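Oxidoreductase (Thermotoga maritima, PDB 1ZH8) probably catalyses NADP-dependent oxidation or reduction of an alcohol or sugar-like substrate, as a Gfo/Idh/MocA-type dehydrogenase with NADP bound in its Rossmann domain. Local coordinates at residues A[16-26]-A[42-52]; A[225-236]-A[247-255]. One frame throughout, in Å; residues are numbered along the deposited sequence.

Interaction 1 (A[16-26]-A[42-52]). With NAP (NADP nicotinamide-adenine-dinucleotide phosphate), chain D.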
loop_
_atom_site.group_PDB
_atom_site.type_symbol
_atom_site.label_atom_id
_atom_site.label_comp_id
_atom_site.label_asym_id
_atom_site.label_seq_id
_atom_site.Cartn_x
_atom_site.Cartn_y
_atom_site.Cartn_z
ATOM N N LEU A 16 29.103 -2.588 40.900
ATOM C CA LEU A 16 27.788 -2.215 40.283
ATOM C C LEU A 16 26.631 -2.805 41.086
ATOM O O LEU A 16 26.414 -4.022 41.032
ATOM C CB LEU A 16 27.691 -2.700 38.817
ATOM C CG LEU A 16 28.361 -1.952 37.647
ATOM C CD1 LEU A 16 28.275 -2.770 36.351
ATOM C CD2 LEU A 16 27.806 -0.534 37.421
ATOM N N ARG A 17 25.901 -1.949 41.822
ATOM C CA ARG A 17 24.685 -2.354 42.569
ATOM C C ARG A 17 23.615 -2.926 41.625
ATOM O O ARG A 17 23.446 -2.452 40.502
ATOM C CB ARG A 17 24.086 -1.190 43.387
ATOM C CG ARG A 17 23.121 -1.670 44.509
ATOM C CD ARG A 17 22.516 -0.502 45.296
ATOM N NE ARG A 17 21.713 -0.972 46.423
ATOM C CZ ARG A 17 22.198 -1.251 47.630
ATOM N NH1 ARG A 17 23.491 -1.099 47.886
ATOM N NH2 ARG A 17 21.387 -1.681 48.586
ATOM N N LYS A 18 22.907 -3.952 42.081
ATOM C CA LYS A 18 21.909 -4.620 41.252
ATOM C C LYS A 18 20.494 -4.117 41.516
ATOM O O LYS A 18 20.167 -3.673 42.620
ATOM C CB LYS A 18 21.958 -6.136 41.466
ATOM C CG LYS A 18 23.274 -6.801 41.068
ATOM C CD LYS A 18 23.133 -8.316 41.164
ATOM C CE LYS A 18 24.466 -9.022 41.006
ATOM N NZ LYS A 18 24.203 -10.471 40.811
ATOM N N ILE A 19 19.666 -4.192 40.479
ATOM C CA ILE A 19 18.242 -3.939 40.607
ATOM C C ILE A 19 17.560 -5.236 41.021
ATOM O O ILE A 19 17.592 -6.218 40.272
ATOM C CB ILE A 19 17.655 -3.420 39.286
ATOM C CG1 ILE A 19 18.235 -2.036 38.948
ATOM C CG2 ILE A 19 16.129 -3.353 39.334
ATOM C CD1 ILE A 19 17.691 -1.435 37.611
ATOM N N ARG A 20 16.967 -5.243 42.216
ATOM C CA ARG A 20 16.180 -6.381 42.705
ATOM C C ARG A 20 14.839 -6.361 42.001
ATOM O O ARG A 20 14.086 -5.388 42.097
ATOM C CB ARG A 20 16.007 -6.327 44.225
ATOM C CG ARG A 20 17.328 -6.461 45.019
ATOM C CD ARG A 20 17.116 -6.179 46.506
ATOM N NE ARG A 20 16.351 -4.944 46.707
ATOM C CZ ARG A 20 15.512 -4.706 47.715
ATOM N NH1 ARG A 20 15.290 -5.609 48.674
ATOM N NH2 ARG A 20 14.884 -3.542 47.758
ATOM N N LEU A 21 14.558 -7.427 41.267
ATOM C CA LEU A 21 13.476 -7.418 40.306
ATOM C C LEU A 21 12.465 -8.501 40.608
ATOM O O LEU A 21 12.845 -9.636 40.889
ATOM C CB LEU A 21 14.056 -7.650 38.919
ATOM C CG LEU A 21 13.179 -7.488 37.689
ATOM C CD1 LEU A 21 12.819 -6.026 37.482
ATOM C CD2 LEU A 21 13.936 -8.008 36.481
ATOM N N GLY A 22 11.183 -8.147 40.546
ATOM C CA GLY A 22 10.083 -9.097 40.716
ATOM C C GLY A 22 9.420 -9.362 39.378
ATOM O O GLY A 22 9.097 -8.423 38.631
ATOM N N ILE A 23 9.254 -10.642 39.049
ATOM C CA ILE A 23 8.590 -11.044 37.812
ATOM C C ILE A 23 7.108 -11.255 38.085
ATOM O O ILE A 23 6.755 -11.985 39.003
ATOM C CB ILE A 23 9.189 -12.336 37.259
ATOM C CG1 ILE A 23 10.733 -12.253 37.198
ATOM C CG2 ILE A 23 8.551 -12.688 35.923
ATOM C CD1 ILE A 23 11.341 -11.174 36.295
ATOM N N VAL A 24 6.240 -10.597 37.323
ATOM C CA VAL A 24 4.802 -10.721 37.537
ATOM C C VAL A 24 4.137 -11.184 36.250
ATOM O O VAL A 24 4.132 -10.464 35.246
ATOM C CB VAL A 24 4.136 -9.388 37.973
ATOM C CG1 VAL A 24 2.638 -9.633 38.327
ATOM C CG2 VAL A 24 4.899 -8.710 39.123
ATOM N N GLY A 25 3.555 -12.375 36.293
ATOM C CA GLY A 25 2.969 -12.997 35.117
ATOM C C GLY A 25 3.975 -13.921 34.465
ATOM O O GLY A 25 4.753 -13.491 33.634
ATOM N N CYS A 26 3.956 -15.192 34.847
ATOM C CA CYS A 26 4.939 -16.148 34.379
ATOM C C CYS A 26 4.394 -16.944 33.200
ATOM O O CYS A 26 4.016 -18.113 33.335
ATOM C CB CYS A 26 5.305 -17.083 35.523
ATOM S SG CYS A 26 5.930 -16.218 36.987
ATOM N N SER A 42 22.959 -10.771 34.630
ATOM C CA SER A 42 22.922 -11.018 36.080
ATOM C C SER A 42 23.876 -10.101 36.848
ATOM O O SER A 42 23.838 -10.040 38.071
ATOM C CB SER A 42 23.200 -12.481 36.406
ATOM O OG SER A 42 24.391 -12.880 35.777
ATOM N N HIS A 43 24.719 -9.372 36.131
ATOM C CA HIS A 43 25.541 -8.372 36.784
ATOM C C HIS A 43 24.741 -7.094 37.080
ATOM O O HIS A 43 25.198 -6.245 37.852
ATOM C CB HIS A 43 26.801 -8.083 35.968
ATOM C CG HIS A 43 26.520 -7.635 34.573
ATOM N ND1 HIS A 43 26.102 -8.501 33.586
ATOM C CD2 HIS A 43 26.594 -6.412 33.996
ATOM C CE1 HIS A 43 25.923 -7.828 32.461
ATOM N NE2 HIS A 43 26.211 -6.558 32.685
ATOM N N LEU A 44 23.547 -6.976 36.484
ATOM C CA LEU A 44 22.683 -5.793 36.650
ATOM C C LEU A 44 21.370 -6.065 37.415
ATOM O O LEU A 44 20.829 -5.174 38.098
ATOM C CB LEU A 44 22.344 -5.172 35.288
ATOM C CG LEU A 44 23.409 -4.807 34.238
ATOM C CD1 LEU A 44 22.712 -4.173 33.035
ATOM C CD2 LEU A 44 24.466 -3.871 34.799
ATOM N N PHE A 45 20.866 -7.294 37.284
ATOM C CA PHE A 45 19.575 -7.681 37.841
ATOM C C PHE A 45 19.677 -8.916 38.714
ATOM O O PHE A 45 20.424 -9.850 38.404
ATOM C CB PHE A 45 18.570 -7.947 36.713
ATOM C CG PHE A 45 18.262 -6.740 35.891
ATOM C CD1 PHE A 45 17.330 -5.809 36.330
ATOM C CD2 PHE A 45 18.931 -6.509 34.696
ATOM C CE1 PHE A 45 17.056 -4.679 35.590
ATOM C CE2 PHE A 45 18.652 -5.381 33.926
ATOM C CZ PHE A 45 17.724 -4.464 34.369
ATOM N N GLU A 46 18.918 -8.909 39.803
ATOM C CA GLU A 46 18.668 -10.118 40.549
ATOM C C GLU A 46 17.162 -10.327 40.675
ATOM O O GLU A 46 16.416 -9.427 41.111
ATOM C CB GLU A 46 19.311 -10.066 41.934
ATOM C CG GLU A 46 19.372 -11.447 42.622
ATOM C CD GLU A 46 19.626 -11.369 44.122
ATOM O OE1 GLU A 46 19.481 -10.276 44.714
ATOM O OE2 GLU A 46 19.970 -12.411 44.716
ATOM N N ILE A 47 16.712 -11.518 40.288
ATOM C CA ILE A 47 15.307 -11.869 40.456
ATOM C C ILE A 47 15.106 -12.434 41.844
ATOM O O ILE A 47 15.597 -13.503 42.173
ATOM C CB ILE A 47 14.837 -12.824 39.383
ATOM C CG1 ILE A 47 14.951 -12.125 38.013
ATOM C CG2 ILE A 47 13.413 -13.312 39.699
ATOM C CD1 ILE A 47 14.907 -13.049 36.829
ATOM N N THR A 48 14.397 -11.673 42.658
ATOM C CA THR A 48 14.223 -11.973 44.055
ATOM C C THR A 48 12.791 -12.398 44.386
ATOM O O THR A 48 12.555 -12.955 45.464
ATOM C CB THR A 48 14.528 -10.737 44.888
ATOM O OG1 THR A 48 13.756 -9.632 44.388
ATOM C CG2 THR A 48 16.001 -10.401 44.804
ATOM N N ALA A 49 11.839 -12.125 43.479
ATOM C CA ALA A 49 10.432 -12.465 43.721
ATOM C C ALA A 49 9.667 -12.753 42.450
ATOM O O ALA A 49 10.011 -12.271 41.378
ATOM C CB ALA A 49 9.721 -11.375 44.535
ATOM N N VAL A 50 8.592 -13.514 42.597
ATOM C CA VAL A 50 7.867 -14.078 41.473
ATOM C C VAL A 50 6.421 -14.293 41.916
ATOM O O VAL A 50 6.154 -14.630 43.082
ATOM C CB VAL A 50 8.558 -15.408 41.022
ATOM C CG1 VAL A 50 7.584 -16.411 40.503
ATOM C CG2 VAL A 50 9.638 -15.127 39.984
ATOM N N THR A 51 5.487 -14.051 40.996
ATOM C CA THR A 51 4.070 -14.274 41.263
ATOM C C THR A 51 3.340 -14.509 39.947
ATOM O O THR A 51 3.759 -13.995 38.907
ATOM C CB THR A 51 3.461 -13.079 42.026
ATOM O OG1 THR A 51 2.161 -13.422 42.519
ATOM C CG2 THR A 51 3.373 -11.844 41.141
ATOM N N SER A 52 2.274 -15.311 39.975
ATOM C CA SER A 52 1.481 -15.542 38.763
ATOM C C SER A 52 0.019 -15.818 39.126
ATOM O O SER A 52 -0.283 -15.972 40.294
ATOM C CB SER A 52 2.079 -16.692 37.944
ATOM O OG SER A 52 1.861 -16.479 36.552
HETATM P PA NAP D . 0.669 -15.206 28.469
HETATM O O1A NAP D . 1.460 -16.411 28.108
HETATM O O2A NAP D . -0.777 -15.462 28.577
HETATM O O5B NAP D . 1.296 -14.578 29.805
HETATM C C5B NAP D . 0.476 -13.890 30.721
HETATM C C4B NAP D . 0.837 -14.365 32.116
HETATM O O4B NAP D . 0.205 -13.546 33.091
HETATM C C3B NAP D . 0.361 -15.789 32.375
HETATM O O3B NAP D . 1.348 -16.365 33.180
HETATM C C2B NAP D . -0.913 -15.543 33.164
HETATM O O2B NAP D . -1.563 -16.539 33.946
HETATM C C1B NAP D . -0.466 -14.380 34.024
HETATM N N9A NAP D . -1.611 -13.696 34.619
HETATM C C8A NAP D . -2.875 -13.540 34.095
HETATM N N7A NAP D . -3.609 -12.826 34.977
HETATM C C5A NAP D . -2.830 -12.535 36.051
HETATM C C6A NAP D . -3.059 -11.844 37.235
HETATM N N6A NAP D . -4.248 -11.330 37.497
HETATM N N1A NAP D . -2.048 -11.690 38.147
HETATM C C2A NAP D . -0.814 -12.239 37.895
HETATM N N3A NAP D . -0.582 -12.930 36.733
HETATM C C4A NAP D . -1.572 -13.071 35.830
HETATM O O3 NAP D . 0.890 -14.091 27.347
HETATM P PN NAP D . 2.328 -13.522 26.909
HETATM O O1N NAP D . 3.451 -13.899 27.826
HETATM O O2N NAP D . 2.321 -13.823 25.484
HETATM O O5D NAP D . 2.176 -11.923 27.041
HETATM C C5D NAP D . 2.319 -11.207 28.255
HETATM C C4D NAP D . 2.750 -9.777 27.935
HETATM O O4D NAP D . 3.951 -9.821 27.174
HETATM C C3D NAP D . 1.707 -9.066 27.068
HETATM O O3D NAP D . 1.543 -7.728 27.478
HETATM C C2D NAP D . 2.276 -9.094 25.671
HETATM O O2D NAP D . 1.871 -7.987 24.893
HETATM C C1D NAP D . 3.772 -9.115 25.951
HETATM N N1N NAP D . 4.498 -9.747 24.853
HETATM C C2N NAP D . 5.459 -9.017 24.215
HETATM C C3N NAP D . 6.181 -9.565 23.150
HETATM C C7N NAP D . 7.388 -8.849 22.595
HETATM O O7N NAP D . 8.031 -9.459 21.501
HETATM N N7N NAP D . 7.831 -7.692 23.123
HETATM C C4N NAP D . 5.910 -10.880 22.747
HETATM C C5N NAP D . 4.932 -11.627 23.416
HETATM C C6N NAP D . 4.226 -11.046 24.474
HETATM P P2B NAP D . -1.074 -17.956 34.534
HETATM O O1X NAP D . -0.358 -17.790 35.858
HETATM O O2X NAP D . -0.134 -18.652 33.577
HETATM O O3X NAP D . -2.357 -18.738 34.714
HETATM O O HOH W 1 21.781 -11.491 39.899
#
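Lys18 reaches across to the turn before strand 45-51: its extended chain runs past the His43 carbonyl and sets NZ 2.8 Å from Ser42 O, nearly in line with that C=O, while a water bridges NZ to Phe45 O. From Ile19 the two strands run parallel, Ile19 N bonding to Leu44 O and Ile19 O taking Glu46 N. Ile19 CB lies 3.8 Å from Phe45 CD1, the two side chains alongside each other; Leu21 CD2 meets the same ring atom. Between Leu21 and Gly22 the register slips by one residue, a beta bulge that fits Thr48 in as an extra residue. Beyond it Ile23 CG1 touches Ile47 CG2 at 3.8 Å and its CB packs beside Val50 CG2. On the other face Val24 CG1 lies 3.7 Å from Thr51 CG2. Gly25 CA comes 3.5 Å from NADP O4B, so a CB would run into that ribose oxygen. Cys26 N donates to Ser52 OG (3.0 Å, 168°), and that hydroxyl donates onward to NADP O1X at 2.7 Å. Ser52 thus links the strand-end glycine turn of this Rossmann beta-alpha-beta unit to the 2'-phosphate, a contact that NAD, lacking this phosphate, could not make.

Interaction 2 (A[225-236]-A[247-255]). With NA (sodium ion), chain C; EDO (1,2-ethanediol), chain F.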
loop_
_atom_site.group_PDB
_atom_site.type_symbol
_atom_site.label_atom_id
_atom_site.label_comp_id
_atom_site.label_asym_id
_atom_site.label_seq_id
_atom_site.Cartn_x
_atom_site.Cartn_y
_atom_site.Cartn_z
ATOM N N SER A 225 -9.772 -14.478 10.100
ATOM C CA SER A 225 -9.606 -15.786 10.705
ATOM C C SER A 225 -10.457 -15.932 11.967
ATOM O O SER A 225 -10.355 -15.106 12.870
ATOM C CB SER A 225 -8.135 -16.043 11.045
ATOM O OG SER A 225 -8.010 -17.300 11.695
ATOM N N PRO A 226 -11.278 -16.993 12.038
ATOM C CA PRO A 226 -12.032 -17.275 13.273
ATOM C C PRO A 226 -11.100 -17.801 14.360
ATOM O O PRO A 226 -11.508 -17.995 15.510
ATOM C CB PRO A 226 -13.029 -18.366 12.860
ATOM C CG PRO A 226 -12.473 -18.981 11.593
ATOM C CD PRO A 226 -11.535 -17.972 10.962
ATOM N N LEU A 227 -9.845 -18.029 13.991
ATOM C CA LEU A 227 -8.890 -18.582 14.916
ATOM C C LEU A 227 -8.273 -17.480 15.757
ATOM O O LEU A 227 -7.875 -17.706 16.894
ATOM C CB LEU A 227 -7.830 -19.357 14.144
ATOM C CG LEU A 227 -6.661 -19.960 14.922
ATOM C CD1 LEU A 227 -7.113 -21.064 15.921
ATOM C CD2 LEU A 227 -5.638 -20.484 13.919
ATOM N N LEU A 228 -8.208 -16.276 15.198
ATOM C CA LEU A 228 -7.544 -15.160 15.872
ATOM C C LEU A 228 -8.588 -14.201 16.410
ATOM O O LEU A 228 -9.411 -13.680 15.648
ATOM C CB LEU A 228 -6.576 -14.433 14.938
ATOM C CG LEU A 228 -5.623 -15.251 14.060
ATOM C CD1 LEU A 228 -4.724 -14.329 13.258
ATOM C CD2 LEU A 228 -4.785 -16.190 14.873
ATOM N N GLY A 229 -8.558 -13.982 17.724
ATOM C CA GLY A 229 -9.564 -13.169 18.375
ATOM C C GLY A 229 -9.444 -11.742 17.899
ATOM O O GLY A 229 -8.352 -11.156 17.966
ATOM N N GLY A 230 -10.561 -11.198 17.407
ATOM C CA GLY A 230 -10.623 -9.809 16.973
ATOM C C GLY A 230 -10.147 -9.671 15.539
ATOM O O GLY A 230 -10.137 -10.653 14.770
HETATM N N MSE A 231 -9.769 -8.454 15.152
HETATM C CA MSE A 231 -9.323 -8.196 13.773
HETATM C C MSE A 231 -7.911 -8.765 13.577
HETATM O O MSE A 231 -7.172 -8.969 14.548
HETATM C CB MSE A 231 -9.393 -6.699 13.428
HETATM C CG MSE A 231 -10.778 -6.044 13.593
HETATM SE SE MSE A 231 -11.996 -6.101 12.036
HETATM C CE MSE A 231 -13.524 -5.119 12.803
ATOM N N ASP A 232 -7.550 -9.058 12.333
ATOM C CA ASP A 232 -6.291 -9.735 12.046
ATOM C C ASP A 232 -5.699 -9.339 10.696
ATOM O O ASP A 232 -4.651 -9.834 10.309
ATOM C CB ASP A 232 -6.493 -11.254 12.144
ATOM C CG ASP A 232 -7.653 -11.749 11.295
ATOM O OD1 ASP A 232 -7.731 -11.398 10.103
ATOM O OD2 ASP A 232 -8.488 -12.512 11.811
ATOM N N PHE A 233 -6.387 -8.448 9.994
ATOM C CA PHE A 233 -5.898 -7.907 8.744
ATOM C C PHE A 233 -6.015 -6.391 8.749
ATOM O O PHE A 233 -7.004 -5.835 9.202
ATOM C CB PHE A 233 -6.645 -8.504 7.556
ATOM C CG PHE A 233 -6.236 -7.916 6.233
ATOM C CD1 PHE A 233 -6.861 -6.771 5.737
ATOM C CD2 PHE A 233 -5.216 -8.483 5.497
ATOM C CE1 PHE A 233 -6.486 -6.218 4.534
ATOM C CE2 PHE A 233 -4.828 -7.927 4.280
ATOM C CZ PHE A 233 -5.465 -6.793 3.800
ATOM N N LEU A 234 -4.994 -5.712 8.251
ATOM C CA LEU A 234 -5.023 -4.260 8.211
ATOM C C LEU A 234 -4.274 -3.787 6.970
ATOM O O LEU A 234 -3.191 -4.288 6.682
ATOM C CB LEU A 234 -4.391 -3.697 9.476
ATOM C CG LEU A 234 -4.237 -2.180 9.507
ATOM C CD1 LEU A 234 -5.643 -1.596 9.536
ATOM C CD2 LEU A 234 -3.444 -1.707 10.701
ATOM N N SER A 235 -4.865 -2.866 6.212
ATOM C CA SER A 235 -4.139 -2.155 5.150
ATOM C C SER A 235 -4.332 -0.649 5.311
ATOM O O SER A 235 -5.463 -0.172 5.525
ATOM C CB SER A 235 -4.595 -2.607 3.771
ATOM O OG SER A 235 -3.652 -2.232 2.787
ATOM N N SER A 236 -3.242 0.100 5.191
ATOM C CA SER A 236 -3.254 1.524 5.514
ATOM C C SER A 236 -2.362 2.370 4.622
ATOM O O SER A 236 -1.329 1.908 4.145
ATOM C CB SER A 236 -2.803 1.721 6.958
ATOM O OG SER A 236 -1.453 1.353 7.092
ATOM N N ASN A 247 2.813 3.022 3.333
ATOM C CA ASN A 247 1.826 1.941 3.223
ATOM C C ASN A 247 2.198 0.859 4.219
ATOM O O ASN A 247 3.321 0.366 4.231
ATOM C CB ASN A 247 1.805 1.299 1.823
ATOM C CG ASN A 247 1.168 2.181 0.754
ATOM O OD1 ASN A 247 0.878 3.367 0.975
ATOM N ND2 ASN A 247 0.946 1.597 -0.428
ATOM N N TYR A 248 1.259 0.458 5.044
ATOM C CA TYR A 248 1.533 -0.597 5.992
ATOM C C TYR A 248 0.364 -1.552 5.896
ATOM O O TYR A 248 -0.784 -1.135 6.140
ATOM C CB TYR A 248 1.683 -0.018 7.404
ATOM C CG TYR A 248 1.531 -1.011 8.544
ATOM C CD1 TYR A 248 2.476 -2.017 8.764
ATOM C CD2 TYR A 248 0.458 -0.912 9.427
ATOM C CE1 TYR A 248 2.332 -2.902 9.806
ATOM C CE2 TYR A 248 0.313 -1.792 10.501
ATOM C CZ TYR A 248 1.249 -2.787 10.680
ATOM O OH TYR A 248 1.109 -3.656 11.741
ATOM N N THR A 249 0.661 -2.800 5.496
ATOM C CA THR A 249 -0.342 -3.867 5.333
ATOM C C THR A 249 0.118 -5.126 6.078
ATOM O O THR A 249 1.279 -5.535 5.963
ATOM C CB THR A 249 -0.547 -4.222 3.852
ATOM O OG1 THR A 249 -1.082 -3.097 3.175
ATOM C CG2 THR A 249 -1.498 -5.361 3.680
ATOM N N ILE A 250 -0.778 -5.735 6.850
ATOM C CA ILE A 250 -0.427 -6.950 7.569
ATOM C C ILE A 250 -1.606 -7.892 7.674
ATOM O O ILE A 250 -2.743 -7.455 7.857
ATOM C CB ILE A 250 0.146 -6.648 8.966
ATOM C CG1 ILE A 250 0.619 -7.935 9.680
ATOM C CG2 ILE A 250 -0.871 -5.882 9.815
ATOM C CD1 ILE A 250 1.532 -7.660 10.892
ATOM N N SER A 251 -1.323 -9.184 7.540
ATOM C CA SER A 251 -2.278 -10.243 7.845
ATOM C C SER A 251 -1.638 -11.121 8.882
ATOM O O SER A 251 -0.555 -11.632 8.677
ATOM C CB SER A 251 -2.579 -11.084 6.619
ATOM O OG SER A 251 -3.433 -12.164 6.966
ATOM N N TYR A 252 -2.288 -11.292 10.016
ATOM C CA TYR A 252 -1.738 -12.202 10.995
ATOM C C TYR A 252 -1.988 -13.665 10.626
ATOM O O TYR A 252 -1.301 -14.545 11.145
ATOM C CB TYR A 252 -2.252 -11.861 12.368
ATOM C CG TYR A 252 -1.583 -10.631 12.903
ATOM C CD1 TYR A 252 -2.038 -9.364 12.551
ATOM C CD2 TYR A 252 -0.493 -10.726 13.770
ATOM C CE1 TYR A 252 -1.416 -8.211 13.044
ATOM C CE2 TYR A 252 0.138 -9.598 14.258
ATOM C CZ TYR A 252 -0.327 -8.341 13.892
ATOM O OH TYR A 252 0.283 -7.212 14.382
ATOM N N SER A 253 -2.917 -13.932 9.706
ATOM C CA SER A 253 -3.325 -15.321 9.438
ATOM C C SER A 253 -2.834 -15.888 8.100
ATOM O O SER A 253 -2.647 -17.087 7.979
ATOM C CB SER A 253 -4.846 -15.450 9.576
ATOM O OG SER A 253 -5.420 -16.183 8.515
ATOM N N LEU A 254 -2.588 -15.029 7.115
ATOM C CA LEU A 254 -2.139 -15.487 5.799
ATOM C C LEU A 254 -0.618 -15.433 5.601
ATOM O O LEU A 254 0.072 -14.663 6.269
ATOM C CB LEU A 254 -2.861 -14.700 4.702
ATOM C CG LEU A 254 -4.391 -14.802 4.743
ATOM C CD1 LEU A 254 -5.013 -13.753 3.849
ATOM C CD2 LEU A 254 -4.878 -16.201 4.366
ATOM N N LYS A 255 -0.129 -16.260 4.672
ATOM C CA LYS A 255 1.295 -16.453 4.372
ATOM C C LYS A 255 1.789 -15.605 3.207
ATOM O O LYS A 255 1.049 -15.310 2.256
ATOM C CB LYS A 255 1.565 -17.918 4.019
ATOM C CG LYS A 255 1.861 -18.834 5.198
ATOM C CD LYS A 255 2.088 -20.288 4.726
ATOM C CE LYS A 255 2.349 -21.229 5.913
ATOM N NZ LYS A 255 2.999 -22.512 5.491
HETATM NA NA NA C . -10.064 -12.833 13.815
HETATM C C1 EDO F . -2.294 -18.659 1.800
HETATM O O1 EDO F . -1.815 -18.444 3.141
HETATM C C2 EDO F . -2.256 -17.367 0.977
HETATM O O2 EDO F . -0.965 -16.746 1.060
HETATM O O HOH W 2 -5.744 -12.274 8.648
#
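Tyr248 O is gripped twice by Ser236: the hydroxyl OG donates to it at 2.7 Å, in the carbonyl plane on a lone pair, and the backbone N adds a weak bond at 126°. OG gets there because chi1 of 66° tucks it between the backbone N and the carbonyl carbon, where it also lies at the edge of the Tyr248 ring. With an alanine at Ser236 the hydroxyl bond would go, and across this strand pair Tyr248 O would probably keep just the weak amide bond. On the opposite face Ser235 OG and Thr249 OG1 share a 2.7 Å hydrogen bond. Leu234 and Ile250 form a hydrogen-bonded antiparallel pair, and Leu234 CD2 meets Tyr248 CE2 at 3.8 Å, the side chains at about a right angle. The ladder ends where Tyr252 N donates to Asp232 O, 2.8 Å and nearly straight, with the same oxygen at the ring's edge.

Asp232 then turns to the sodium ion. Its OD2 binds the metal at 2.6 Å and also accepts from Ser225 N, while the carbonyls of Ser225, Leu228 and Gly230, with Asp223, complete the site. Asp232 OD1 accepts from Leu224 N, and a water links it to Ser251 OG; Leu228 CD1 closes the metal loop against Tyr252 CB, 3.6 Å away.

This hairpin lies in the mixed sheet between strands 214-222 and 163-171. Helix 195-211 covers the Leu234 and Ile250 face, with His203 bonded to Tyr248 OH; on the other face Asn247 of the second subunit meets the Ser235 and Thr249 hydroxyls.

From the N terminus, interaction 1 comes first: pairing 16-26 with 42-52 closes a loop occupied mainly by helix 28-39, and joins neighbouring strands of the parallel nucleotide-binding sheet. The chain completes the parallel sheet before entering the mixed one, where interaction 2 closes a somewhat shorter loop, the hairpin of strands 233-240 and 245-251. The two loops follow in series, neither nested nor crossed. Their centres are 35 Å apart, on opposite sides of the chain's centre, and their nearest atoms stay about 20 Å from each other. NADP touches interaction 1 directly, whereas the Tyr252 side chain of interaction 2 remains about 10 Å from it; the second contact faces the neighbouring subunit instead.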